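Local structure of cytochrome P450 CYP260B1 (Sorangium cellulosum, 5HIW) at residues 40-43 against 47-50. The protein is a bacterial cytochrome P450, a helix-rich haem protein that holds protoporphyrin IX with its iron in an interior pocket. Numbering follows the deposited sequence.
Sequences PVVL and DVVA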
ATOM      1  N   PRO A  40       5.351  21.625  -1.546  1.00 24.96           N
ATOM      2  CA  PRO A  40       5.185  21.796  -0.123  1.00 24.77           C
ATOM      3  C   PRO A  40       4.794  20.431   0.527  1.00 23.47           C
ATOM      4  O   PRO A  40       4.160  19.617  -0.131  1.00 22.84           O
ATOM      5  CB  PRO A  40       4.002  22.759   0.004  1.00 28.93           C
ATOM      6  CG  PRO A  40       3.839  23.353  -1.322  1.00 31.85           C
ATOM      7  CD  PRO A  40       4.358  22.387  -2.314  1.00 29.12           C
ATOM      8  N   VAL A  41       5.210  20.227   1.749  1.00 21.55           N
ATOM      9  CA  VAL A  41       4.953  19.003   2.526  1.00 21.66           C
ATOM     10  C   VAL A  41       4.386  19.446   3.841  1.00 22.29           C
ATOM     11  O   VAL A  41       4.850  20.430   4.433  1.00 24.70           O
ATOM     12  CB  VAL A  41       6.242  18.199   2.696  1.00 20.60           C
ATOM     13  CG1 VAL A  41       6.070  17.057   3.617  1.00 21.52           C
ATOM     14  CG2 VAL A  41       6.737  17.684   1.380  1.00 22.21           C
ATOM     15  N   VAL A  42       3.388  18.721   4.324  1.00 20.40           N
ATOM     16  CA  VAL A  42       2.911  18.790   5.698  1.00 21.02           C
ATOM     17  C   VAL A  42       3.393  17.618   6.481  1.00 23.34           C
ATOM     18  O   VAL A  42       3.149  16.405   6.123  1.00 21.22           O
ATOM     19  CB  VAL A  42       1.386  18.803   5.744  1.00 23.01           C
ATOM     20  CG1 VAL A  42       0.877  19.092   7.129  1.00 23.21           C
ATOM     21  CG2 VAL A  42       0.882  19.870   4.769  1.00 27.94           C
ATOM     22  N   LEU A  43       4.074  17.934   7.539  1.00 19.91           N
ATOM     23  CA  LEU A  43       4.639  16.908   8.409  1.00 19.67           C
ATOM     24  C   LEU A  43       3.841  16.550   9.662  1.00 21.85           C
ATOM     25  O   LEU A  43       3.651  15.362   9.906  1.00 22.35           O
ATOM     26  CB  LEU A  43       6.060  17.229   8.822  1.00 22.86           C
ATOM     27  CG  LEU A  43       7.143  17.274   7.735  1.00 22.40           C
ATOM     28  CD1 LEU A  43       8.488  17.749   8.319  1.00 24.42           C
ATOM     29  CD2 LEU A  43       7.316  15.889   7.089  1.00 24.67           C
ATOM     30  N   ASP A  47      -1.728  18.358  11.686  1.00 22.04           N
ATOM     31  CA  ASP A  47      -1.965  19.084  10.467  1.00 22.97           C
ATOM     32  C   ASP A  47      -2.338  18.153   9.317  1.00 23.46           C
ATOM     33  O   ASP A  47      -3.233  18.477   8.520  1.00 25.01           O
ATOM     34  CB  ASP A  47      -0.738  19.876  10.078  1.00 25.87           C
ATOM     35  CG  ASP A  47      -0.379  20.980  11.125  1.00 31.04           C
ATOM     36  OD1 ASP A  47      -1.321  21.446  11.773  1.00 27.50           O
ATOM     37  OD2 ASP A  47       0.799  21.388  11.235  1.00 29.37           O
ATOM     38  N   VAL A  48      -1.722  16.994   9.279  1.00 22.90           N
ATOM     39  CA  VAL A  48      -2.056  16.050   8.233  1.00 23.07           C
ATOM     40  C   VAL A  48      -3.539  15.566   8.395  1.00 21.45           C
ATOM     41  O   VAL A  48      -4.307  15.588   7.461  1.00 21.87           O
ATOM     42  CB  VAL A  48      -1.097  14.829   8.208  1.00 20.82           C
ATOM     43  CG1 VAL A  48      -1.652  13.755   7.243  1.00 21.02           C
ATOM     44  CG2 VAL A  48       0.291  15.264   7.749  1.00 20.78           C
ATOM     45  N   VAL A  49      -3.922  15.198   9.602  1.00 23.95           N
ATOM     46  CA  VAL A  49      -5.312  14.776   9.894  1.00 24.52           C
ATOM     47  C   VAL A  49      -6.311  15.853   9.558  1.00 27.15           C
ATOM     48  O   VAL A  49      -7.363  15.590   8.941  1.00 25.42           O
ATOM     49  CB  VAL A  49      -5.393  14.298  11.329  1.00 27.09           C
ATOM     50  CG1 VAL A  49      -6.825  14.100  11.799  1.00 32.85           C
ATOM     51  CG2 VAL A  49      -4.552  12.992  11.497  1.00 26.60           C
ATOM     52  N   ALA A  50      -5.976  17.094   9.930  1.00 25.66           N
ATOM     53  CA  ALA A  50      -6.836  18.246   9.547  1.00 23.68           C
ATOM     54  C   ALA A  50      -7.033  18.392   8.036  1.00 22.64           C
ATOM     55  O   ALA A  50      -8.164  18.638   7.542  1.00 23.70           O
ATOM     56  CB  ALA A  50      -6.245  19.538  10.166  1.00 25.70           C
TER
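Val42, at the end of strand 39-42, meets Val48 and Asp47 on the first turn of helix 45-53, in the strand-turn-helix unit by which the beta-sheet region of this cytochrome P450 leads through a tight turn into a short helix. The strand is an inner member of a mixed sheet, flanked by antiparallel strand 31-34 and parallel strand 298-302, and the helix turns back to lie beside the end of the strand. Val42 sends its beta-carbon toward the helix, and CG1, set opposite the backbone N (chi1 -171°), reaches furthest across, lying 3.5 Å from CB of Asp47. The same methyl is 3.9 Å from CG2 of Val48, so it touches two successive helical residues. The valine side chains run past one another in opposite directions, whereas Val42 and Asp47 cross nearly at a right angle. No hydrogen bond links the two segments, and the contact is van der Waals packing, largely between apolar groups. Asp47 contributes its methylene here, while its carboxylate is turned to a different partner: OD2 hydrogen-bonds OG of Ser30, just before strand 31-34. Leu299 and Leu301 also pack on Val42, and Leu329 on Val48, whose side chain is about 9 Å from the haem. CG2 of Val48 also rests against the backbone where the strand ends, 3.5 Å from O of Val42 and 4.0 Å from O of Leu43 in the following turn.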